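Local coordinates for tyrosine-protein phosphatase YwqE (Bacillus subtilis, PDB 3QY7) that dephosphorylates the phosphotyrosine-containing proteins YwqD, YwqF and Ssb as a manganese-dependent protein phosphatase of the CpsB/CapC family, at residues N63-L66 / I67-D70; E108-F111 / D112-P115; L220-M223 / L224-A228. All coordinates share one frame; numbering follows the deposited sequence.

Contact 1: residues N63-L66 / I67-D70; sequences NKRL and IKED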
ATOM      1  N   ASN A  63       5.859   4.723 -18.053  1.00 11.53           N
ATOM      2  CA  ASN A  63       6.570   3.565 -18.630  1.00 11.76           C
ATOM      3  C   ASN A  63       7.374   3.897 -19.883  1.00 12.03           C
ATOM      4  O   ASN A  63       8.518   3.462 -20.023  1.00 12.14           O
ATOM      5  CB  ASN A  63       5.633   2.403 -18.903  1.00 11.24           C
ATOM      6  CG  ASN A  63       5.245   1.682 -17.642  1.00 12.52           C
ATOM      7  OD1 ASN A  63       6.071   1.518 -16.727  1.00 11.76           O
ATOM      8  ND2 ASN A  63       3.998   1.258 -17.568  1.00 12.16           N
ATOM      9  N   LYS A  64       6.783   4.698 -20.771  1.00 12.19           N
ATOM     10  CA  LYS A  64       7.496   5.124 -21.976  1.00 13.40           C
ATOM     11  C   LYS A  64       8.748   5.943 -21.636  1.00 12.94           C
ATOM     12  O   LYS A  64       9.793   5.751 -22.247  1.00 13.54           O
ATOM     13  CB  LYS A  64       6.566   5.914 -22.899  1.00 13.62           C
ATOM     14  CG  LYS A  64       5.531   5.052 -23.604  1.00 17.44           C
ATOM     15  CD  LYS A  64       4.815   5.833 -24.693  1.00 23.16           C
ATOM     16  CE  LYS A  64       3.496   5.175 -25.087  1.00 25.03           C
ATOM     17  NZ  LYS A  64       2.404   5.655 -24.184  1.00 27.13           N
ATOM     18  N   ARG A  65       8.645   6.777 -20.621  1.00 13.31           N
ATOM     19  CA  ARG A  65       9.762   7.556 -20.223  1.00 13.73           C
ATOM     20  C   ARG A  65      10.858   6.728 -19.563  1.00 13.43           C
ATOM     21  O   ARG A  65      12.000   6.992 -19.721  1.00 13.24           O
ATOM     22  CB  ARG A  65       9.283   8.651 -19.306  1.00 14.73           C
ATOM     23  CG  ARG A  65      10.322   9.394 -18.716  1.00 18.78           C
ATOM     24  CD  ARG A  65      10.337  10.743 -19.124  1.00 26.46           C
ATOM     25  NE  ARG A  65      11.633  11.140 -19.725  1.00 31.62           N
ATOM     26  CZ  ARG A  65      12.345  12.169 -19.316  1.00 33.68           C
ATOM     27  NH1 ARG A  65      11.920  12.958 -18.361  1.00 34.44           N
ATOM     28  NH2 ARG A  65      13.461  12.437 -19.891  1.00 35.25           N
ATOM     29  N   LEU A  66      10.440   5.754 -18.781  1.00 12.78           N
ATOM     30  CA  LEU A  66      11.402   4.864 -18.154  1.00 12.32           C
ATOM     31  C   LEU A  66      12.182   4.104 -19.221  1.00 12.91           C
ATOM     32  O   LEU A  66      13.374   3.903 -19.077  1.00 13.48           O
ATOM     33  CB  LEU A  66      10.712   3.895 -17.179  1.00 12.74           C
ATOM     34  CG  LEU A  66      10.084   4.587 -15.968  1.00 13.24           C
ATOM     35  CD1 LEU A  66       9.181   3.609 -15.215  1.00 15.26           C
ATOM     36  CD2 LEU A  66      11.148   5.232 -15.050  1.00 15.92           C
ATOM     37  N   ILE A  67      11.509   3.699 -20.302  1.00 13.59           N
ATOM     38  CA  ILE A  67      12.176   3.004 -21.399  1.00 14.06           C
ATOM     39  C   ILE A  67      13.162   3.969 -22.065  1.00 14.76           C
ATOM     40  O   ILE A  67      14.318   3.633 -22.269  1.00 14.55           O
ATOM     41  CB  ILE A  67      11.152   2.432 -22.415  1.00 13.91           C
ATOM     42  CG1 ILE A  67      10.407   1.244 -21.797  1.00 14.41           C
ATOM     43  CG2 ILE A  67      11.845   1.972 -23.674  1.00 15.02           C
ATOM     44  CD1 ILE A  67       9.124   0.874 -22.535  1.00 17.94           C
ATOM     45  N   LYS A  68      12.720   5.196 -22.309  1.00 15.64           N
ATOM     46  CA  LYS A  68      13.586   6.228 -22.885  1.00 16.36           C
ATOM     47  C   LYS A  68      14.863   6.408 -22.060  1.00 16.09           C
ATOM     48  O   LYS A  68      15.969   6.528 -22.616  1.00 17.57           O
ATOM     49  CB  LYS A  68      12.817   7.547 -22.985  1.00 16.68           C
ATOM     50  CG  LYS A  68      13.655   8.773 -23.317  1.00 19.74           C
ATOM     51  CD  LYS A  68      12.798  10.039 -23.176  1.00 23.99           C
ATOM     52  CE  LYS A  68      13.478  11.261 -23.787  1.00 25.98           C
ATOM     53  NZ  LYS A  68      12.843  12.533 -23.317  1.00 28.62           N
ATOM     54  N   GLU A  69      14.715   6.381 -20.733  1.00 15.64           N
ATOM     55  CA  GLU A  69      15.822   6.584 -19.817  1.00 15.85           C
ATOM     56  C   GLU A  69      16.591   5.313 -19.456  1.00 15.04           C
ATOM     57  O   GLU A  69      17.496   5.356 -18.623  1.00 14.74           O
ATOM     58  CB  GLU A  69      15.316   7.253 -18.525  1.00 16.42           C
ATOM     59  CG  GLU A  69      14.638   8.630 -18.698  1.00 18.33           C
ATOM     60  CD  GLU A  69      15.536   9.708 -19.304  1.00 24.02           C
ATOM     61  OE1 GLU A  69      16.779   9.604 -19.208  1.00 26.07           O
ATOM     62  OE2 GLU A  69      14.982  10.662 -19.897  1.00 26.32           O
ATOM     63  N   ASP A  70      16.204   4.184 -20.056  1.00 14.11           N
ATOM     64  CA  ASP A  70      16.844   2.889 -19.819  1.00 14.04           C
ATOM     65  C   ASP A  70      16.776   2.416 -18.361  1.00 13.80           C
ATOM     66  O   ASP A  70      17.733   1.844 -17.829  1.00 14.08           O
ATOM     67  CB  ASP A  70      18.304   2.903 -20.293  1.00 14.25           C
ATOM     68  CG  ASP A  70      18.812   1.515 -20.620  1.00 17.92           C
ATOM     69  OD1 ASP A  70      18.022   0.710 -21.152  1.00 16.52           O
ATOM     70  OD2 ASP A  70      19.985   1.204 -20.313  1.00 21.37           O
TER

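Contact 2: residues E108-F111 / D112-P115; sequences EFPF and DHVP. With FE (Fe (III) ion), chain B.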
ATOM      1  N   GLU A 108      -7.734   3.536   2.447  1.00 13.72           N
ATOM      2  CA  GLU A 108      -7.057   4.305   3.486  1.00 14.88           C
ATOM      3  C   GLU A 108      -8.096   4.935   4.398  1.00 15.89           C
ATOM      4  O   GLU A 108      -9.013   5.592   3.915  1.00 16.01           O
ATOM      5  CB  GLU A 108      -6.228   5.414   2.845  1.00 15.64           C
ATOM      6  CG  GLU A 108      -5.375   6.212   3.827  1.00 15.48           C
ATOM      7  CD  GLU A 108      -5.048   7.605   3.333  1.00 16.81           C
ATOM      8  OE1 GLU A 108      -3.918   8.081   3.579  1.00 15.20           O
ATOM      9  OE2 GLU A 108      -5.902   8.244   2.687  1.00 18.91           O
ATOM     10  N   PHE A 109      -7.929   4.723   5.702  1.00 16.59           N
ATOM     11  CA  PHE A 109      -8.725   5.407   6.736  1.00 17.59           C
ATOM     12  C   PHE A 109      -8.200   6.828   6.938  1.00 18.99           C
ATOM     13  O   PHE A 109      -7.011   7.072   6.823  1.00 19.69           O
ATOM     14  CB  PHE A 109      -8.639   4.657   8.076  1.00 16.71           C
ATOM     15  CG  PHE A 109      -9.146   3.236   8.043  1.00 15.23           C
ATOM     16  CD1 PHE A 109     -10.226   2.869   7.234  1.00 14.92           C
ATOM     17  CD2 PHE A 109      -8.560   2.265   8.846  1.00 15.90           C
ATOM     18  CE1 PHE A 109     -10.692   1.557   7.220  1.00 14.42           C
ATOM     19  CE2 PHE A 109      -9.024   0.943   8.858  1.00 14.58           C
ATOM     20  CZ  PHE A 109     -10.108   0.580   8.028  1.00 12.44           C
ATOM     21  N   PRO A 110      -9.091   7.772   7.278  1.00 20.54           N
ATOM     22  CA  PRO A 110      -8.598   9.050   7.766  1.00 21.25           C
ATOM     23  C   PRO A 110      -7.643   8.825   8.936  1.00 22.04           C
ATOM     24  O   PRO A 110      -7.793   7.854   9.678  1.00 22.08           O
ATOM     25  CB  PRO A 110      -9.872   9.748   8.246  1.00 21.29           C
ATOM     26  CG  PRO A 110     -10.851   8.672   8.468  1.00 20.92           C
ATOM     27  CD  PRO A 110     -10.548   7.654   7.410  1.00 20.81           C
ATOM     28  N   PHE A 111      -6.671   9.715   9.113  1.00 23.31           N
ATOM     29  CA  PHE A 111      -5.574   9.442  10.040  1.00 25.05           C
ATOM     30  C   PHE A 111      -6.006   9.278  11.508  1.00 25.34           C
ATOM     31  O   PHE A 111      -5.311   8.639  12.292  1.00 25.42           O
ATOM     32  CB  PHE A 111      -4.481  10.510   9.924  1.00 25.46           C
ATOM     33  CG  PHE A 111      -4.654  11.664  10.877  1.00 28.48           C
ATOM     34  CD1 PHE A 111      -3.837  11.780  12.000  1.00 30.31           C
ATOM     35  CD2 PHE A 111      -5.639  12.621  10.661  1.00 30.56           C
ATOM     36  CE1 PHE A 111      -3.984  12.845  12.889  1.00 31.88           C
ATOM     37  CE2 PHE A 111      -5.806  13.691  11.549  1.00 31.70           C
ATOM     38  CZ  PHE A 111      -4.973  13.802  12.664  1.00 32.19           C
ATOM     39  N   ASP A 112      -7.157   9.848  11.857  1.00 26.37           N
ATOM     40  CA  ASP A 112      -7.552  10.001  13.258  1.00 27.11           C
ATOM     41  C   ASP A 112      -8.478   8.912  13.790  1.00 27.12           C
ATOM     42  O   ASP A 112      -8.558   8.711  15.002  1.00 27.39           O
ATOM     43  CB  ASP A 112      -8.194  11.378  13.483  1.00 27.56           C
ATOM     44  CG  ASP A 112      -9.458  11.575  12.666  1.00 29.15           C
ATOM     45  OD1 ASP A 112      -9.406  11.409  11.432  1.00 30.51           O
ATOM     46  OD2 ASP A 112     -10.512  11.897  13.251  1.00 32.27           O
ATOM     47  N   HIS A 113      -9.196   8.223  12.904  1.00 27.03           N
ATOM     48  CA  HIS A 113     -10.150   7.206  13.364  1.00 26.65           C
ATOM     49  C   HIS A 113     -10.446   6.165  12.301  1.00 26.12           C
ATOM     50  O   HIS A 113     -10.152   6.371  11.116  1.00 26.09           O
ATOM     51  CB  HIS A 113     -11.466   7.858  13.822  1.00 27.06           C
ATOM     52  CG  HIS A 113     -12.281   8.427  12.703  1.00 27.57           C
ATOM     53  ND1 HIS A 113     -13.504   7.908  12.332  1.00 28.92           N
ATOM     54  CD2 HIS A 113     -12.041   9.461  11.863  1.00 27.12           C
ATOM     55  CE1 HIS A 113     -13.984   8.600  11.314  1.00 28.16           C
ATOM     56  NE2 HIS A 113     -13.116   9.549  11.010  1.00 28.16           N
ATOM     57  N   VAL A 114     -11.031   5.055  12.741  1.00 25.47           N
ATOM     58  CA  VAL A 114     -11.562   4.045  11.836  1.00 24.85           C
ATOM     59  C   VAL A 114     -13.063   4.291  11.719  1.00 25.19           C
ATOM     60  O   VAL A 114     -13.784   4.145  12.712  1.00 24.28           O
ATOM     61  CB  VAL A 114     -11.290   2.622  12.345  1.00 24.85           C
ATOM     62  CG1 VAL A 114     -11.909   1.585  11.410  1.00 23.65           C
ATOM     63  CG2 VAL A 114      -9.785   2.384  12.477  1.00 24.43           C
ATOM     64  N   PRO A 115     -13.539   4.683  10.518  1.00 25.43           N
ATOM     65  CA  PRO A 115     -14.975   4.919  10.339  1.00 25.54           C
ATOM     66  C   PRO A 115     -15.797   3.706  10.772  1.00 25.62           C
ATOM     67  O   PRO A 115     -15.392   2.555  10.550  1.00 25.30           O
ATOM     68  CB  PRO A 115     -15.100   5.164   8.834  1.00 25.50           C
ATOM     69  CG  PRO A 115     -13.778   5.761   8.464  1.00 26.26           C
ATOM     70  CD  PRO A 115     -12.784   4.977   9.281  1.00 25.41           C
TER
HETATM   71 FE    FE B 263      -2.084   7.255   2.938  1.00 14.79          FE
HETATM   72  O   HOH W   1      -1.016   8.631   4.335  1.00 22.49           O
HETATM   73  O   HOH W   2      -0.378   6.557   2.030  1.00 13.34           O

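Contact 3: residues L220-M223 / L224-A228; sequences LPYM and LTENA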
ATOM      1  N   LEU A 220       9.468 -15.014   7.413  1.00 18.00           N
ATOM      2  CA  LEU A 220       8.411 -14.009   7.452  1.00 17.70           C
ATOM      3  C   LEU A 220       8.541 -12.940   6.339  1.00 16.90           C
ATOM      4  O   LEU A 220       7.566 -12.692   5.617  1.00 16.62           O
ATOM      5  CB  LEU A 220       8.312 -13.396   8.870  1.00 17.76           C
ATOM      6  CG  LEU A 220       7.321 -12.277   9.243  1.00 19.59           C
ATOM      7  CD1 LEU A 220       7.867 -10.927   8.858  1.00 20.82           C
ATOM      8  CD2 LEU A 220       5.925 -12.510   8.670  1.00 20.62           C
ATOM      9  N   PRO A 221       9.725 -12.311   6.181  1.00 16.52           N
ATOM     10  CA  PRO A 221       9.798 -11.321   5.100  1.00 16.19           C
ATOM     11  C   PRO A 221       9.643 -11.933   3.710  1.00 16.33           C
ATOM     12  O   PRO A 221       9.134 -11.251   2.813  1.00 16.10           O
ATOM     13  CB  PRO A 221      11.170 -10.662   5.291  1.00 16.12           C
ATOM     14  CG  PRO A 221      11.919 -11.578   6.224  1.00 16.94           C
ATOM     15  CD  PRO A 221      10.900 -12.229   7.073  1.00 15.91           C
ATOM     16  N   TYR A 222      10.056 -13.193   3.540  1.00 15.72           N
ATOM     17  CA  TYR A 222       9.819 -13.929   2.291  1.00 15.65           C
ATOM     18  C   TYR A 222       8.306 -13.984   2.021  1.00 15.87           C
ATOM     19  O   TYR A 222       7.853 -13.708   0.901  1.00 15.69           O
ATOM     20  CB  TYR A 222      10.430 -15.355   2.324  1.00 15.50           C
ATOM     21  CG  TYR A 222      10.162 -16.106   1.041  1.00 14.70           C
ATOM     22  CD1 TYR A 222      10.958 -15.890  -0.074  1.00 17.43           C
ATOM     23  CD2 TYR A 222       9.065 -16.964   0.920  1.00 13.81           C
ATOM     24  CE1 TYR A 222      10.690 -16.534  -1.282  1.00 17.75           C
ATOM     25  CE2 TYR A 222       8.791 -17.615  -0.269  1.00 15.06           C
ATOM     26  CZ  TYR A 222       9.615 -17.385  -1.375  1.00 15.71           C
ATOM     27  OH  TYR A 222       9.383 -18.014  -2.575  1.00 17.48           O
ATOM     28  N   MET A 223       7.535 -14.345   3.053  1.00 15.47           N
ATOM     29  CA  MET A 223       6.073 -14.470   2.968  1.00 15.46           C
ATOM     30  C   MET A 223       5.446 -13.106   2.619  1.00 13.83           C
ATOM     31  O   MET A 223       4.593 -13.000   1.720  1.00 12.98           O
ATOM     32  CB  MET A 223       5.530 -15.014   4.303  1.00 16.33           C
ATOM     33  CG  MET A 223       4.038 -15.290   4.369  1.00 21.40           C
ATOM     34  SD  MET A 223       3.495 -16.099   5.921  1.00 33.35           S
ATOM     35  CE  MET A 223       4.534 -17.568   5.915  1.00 29.36           C
ATOM     36  N   LEU A 224       5.855 -12.050   3.287  1.00 12.37           N
ATOM     37  CA  LEU A 224       5.304 -10.755   2.950  1.00 12.44           C
ATOM     38  C   LEU A 224       5.644 -10.309   1.524  1.00 12.15           C
ATOM     39  O   LEU A 224       4.880  -9.708   0.895  1.00 11.88           O
ATOM     40  CB  LEU A 224       5.730  -9.673   3.934  1.00 11.66           C
ATOM     41  CG  LEU A 224       5.366  -9.927   5.388  1.00 12.85           C
ATOM     42  CD1 LEU A 224       5.879  -8.903   6.378  1.00 13.62           C
ATOM     43  CD2 LEU A 224       3.922  -9.952   5.506  1.00 15.04           C
ATOM     44  N   THR A 225       6.877 -10.530   1.120  1.00 12.36           N
ATOM     45  CA  THR A 225       7.299 -10.184  -0.203  1.00 12.70           C
ATOM     46  C   THR A 225       6.561 -10.994  -1.266  1.00 12.35           C
ATOM     47  O   THR A 225       6.185 -10.475  -2.251  1.00 12.05           O
ATOM     48  CB  THR A 225       8.838 -10.383  -0.350  1.00 14.96           C
ATOM     49  OG1 THR A 225       9.519  -9.616   0.611  1.00 16.86           O
ATOM     50  CG2 THR A 225       9.311 -10.073  -1.731  1.00  9.75           C
ATOM     51  N   GLU A 226       6.452 -12.306  -1.085  1.00 11.72           N
ATOM     52  CA  GLU A 226       5.738 -13.129  -2.063  1.00 12.10           C
ATOM     53  C   GLU A 226       4.252 -12.762  -2.114  1.00 11.67           C
ATOM     54  O   GLU A 226       3.602 -12.982  -3.125  1.00 12.20           O
ATOM     55  CB  GLU A 226       5.943 -14.635  -1.830  1.00 12.76           C
ATOM     56  CG  GLU A 226       5.184 -15.221  -0.646  1.00 16.24           C
ATOM     57  CD  GLU A 226       5.323 -16.742  -0.550  1.00 18.78           C
ATOM     58  OE1 GLU A 226       5.368 -17.267   0.592  1.00 19.40           O
ATOM     59  OE2 GLU A 226       5.387 -17.411  -1.611  1.00 21.55           O
ATOM     60  N   ASN A 227       3.710 -12.206  -1.033  1.00 11.57           N
ATOM     61  CA  ASN A 227       2.316 -11.780  -1.067  1.00 11.29           C
ATOM     62  C   ASN A 227       2.072 -10.718  -2.128  1.00 11.22           C
ATOM     63  O   ASN A 227       1.027 -10.714  -2.733  1.00 11.24           O
ATOM     64  CB  ASN A 227       1.809 -11.287   0.290  1.00 10.84           C
ATOM     65  CG  ASN A 227       1.253 -12.406   1.144  1.00 12.37           C
ATOM     66  OD1 ASN A 227       1.013 -13.514   0.662  1.00 13.58           O
ATOM     67  ND2 ASN A 227       1.040 -12.117   2.427  1.00 12.32           N
ATOM     68  N   ALA A 228       3.050  -9.844  -2.358  1.00 11.83           N
ATOM     69  CA  ALA A 228       2.936  -8.864  -3.450  1.00 11.67           C
ATOM     70  C   ALA A 228       2.917  -9.542  -4.828  1.00 12.09           C
ATOM     71  O   ALA A 228       2.189  -9.108  -5.716  1.00 12.23           O
ATOM     72  CB  ALA A 228       4.043  -7.804  -3.368  1.00 11.85           C
TER

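Contact 1: residues N63-L66 / I67-D70
Asn63, Lys64 and Arg65 each offer a backbone carbonyl to the residue four positions on, and these three bonds hold the last turn of the helix. Ile67 N lies 3.0 Å from Asn63 O, and Lys68 N is equally far from Lys64 O. Glu69 N closes the series on Arg65 O. The same Arg65 and Glu69 also form a salt bridge through NH2 and OE2, although these two atoms are modelled too close together for their exact positions to be trusted. Arg65 sends its CG anti to the backbone N (chi1 173°) and then bends at chi2 and chi3, which carries the guanidinium to the Glu69 side; its detailed pose there remains doubtful. The extended Lys68 chain crosses that of Arg65, its CD 3.8 Å from Arg65 NE, and two positive groups therefore lie close together. The carboxylate of Glu69 probably offsets part of this gathering of positive charge, and its OE1 has a weak, long ion pair with Arg27. Farther out, Ile67 CG1 lies 3.4 Å from Asn63 O, while Asn63 turns its own OD1 to the backbone N of Val75. Leu66 is the buried member, packed on Ala26, Ile71, Leu73 and Val75. After the helix, Asp70 is the first residue to leave helical geometry (phi 60°), and its N bonds to Ile67 O at 3.0 Å. This is a Schellman motif, and it ends helix 52-68 in the beta-alpha-beta crossover from strand 36-38 to strand 74-76.

Contact 2: residues E108-F111 / D112-P115
Phe109 and Val114 meet with the ring lying beneath the branched side chain: Val114 CG1 stands over one face, 4.1 Å from the ring centroid and 19° off its normal, a CH-pi contact shifted toward the rim. The other methyl, CG2, comes within 3.8 Å of Phe109 CD2. Pro115 meets the ring obliquely near CD1, with its CD 3.9 Å from that atom. The Phe109 ring is buried and also touches Ile83, Ile134, Ala118 and Phe122. Pro110 touches both Pro115 and His113: the two prolines meet tip to tip, Pro110 CD lying 3.9 Å from Pro115 CG, and Pro110 CG approaches His113 NE2 at 3.5 Å, oblique to the imidazole. A second CH-pi contact forms nearer the surface, where Asp112 CB sits over the Phe111 ring, 4.0 Å from the centroid; here the side chains cross at about a right angle. Around the loop, Arg141 of helix 141-145 packs on both Phe111 and Asp112, and Val114 N is hydrogen-bonded to Glu142. Glu108 takes no part in this packing. Its chain, extended with CG anti to the backbone N (chi1 -175°), leads the other way, and OE1 binds iron(III) at 2.1 Å, while OE2 is held in a salt bridge by Arg82. Glu80, His136 and two waters are among the metal's other ligands. Glu108 thus presents its carboxylate at the C-terminal end of strand 104-108 in a TIM-like barrel, followed by a loop that folds back on itself mainly through apolar and CH-pi contacts. With OE1 on the iron and OE2 on Arg82, both oxygens are engaged and the rotation of the carboxylate is fixed.

Contact 3: residues L220-M223 / L224-A228
Thr225 grips the carbonyl of Pro221 twice. Its hydroxyl OG1 donates to Pro221 O at 2.8 Å, and its backbone N does so at 2.9 Å, the two donors arriving from opposite faces of the carbonyl plane. A chi1 of -57° swings OG1 back beside its own backbone N, toward the preceding turn, and makes the second bond possible. One residue earlier, Leu224 N bonds to Leu220 O at 3.0 Å, and the two leucine side chains touch through their CD1 atoms, 3.8 Å apart. At the exposed Tyr222, Glu226 N bonds to the carbonyl O at 2.8 Å. The Glu226 side chain then takes the sterically tight position between its backbone N and carbonyl carbon (chi1 74°), from where the chain reaches back across the Tyr222 ring obliquely. OE1 comes to 3.5 Å from Tyr222 CE2, placed neither squarely over the ring nor at its rim. The ring and carboxylate planes are 59° apart. Asn227 N reaches Met223 O, and Asn227 CG lies 3.4 Å from the same Met223 O. The Asn227 amide is fixed from beyond the helix: OD1 accepts from Phe238 N and ND2 donates to His189 O. Other elements cover the apolar residues, with Leu209 and Leu212 of helix 205-216 against Pro221, and Val191 of strand 190-192 against Leu224. Met223 and Glu226 lie beside the C-terminal residues Gln240 and Phe238. Polar groups are thus satisfied in two ways: the threonine hydroxyl bonds within its own helix, whereas the buried asparagine amide uses both its acceptor and its donor to tie that helix to two separate backbone segments.

In the fold
The three contacts lie apart in one TIM-like barrel, none touching another; the centres of contacts 1 and 2 are about 37 Å apart, on opposite sides of the chain's centre. Contact 1 is at the surface, where a helix ends and charged side chains gather. Contact 3 is also helical but partly buried, and combines a threonine hydroxyl bond to a backbone carbonyl with leucine packing. Contact 2 has neither helix nor hydrogen bonds between its halves; aromatic, prolyl and aliphatic groups hold it, and it alone includes a metal ligand. Contacts 1 and 3 thus belong to helices outside the barrel strands, while 108-115 begins at the last residue of a barrel strand, a metal ligand, and continues as loop.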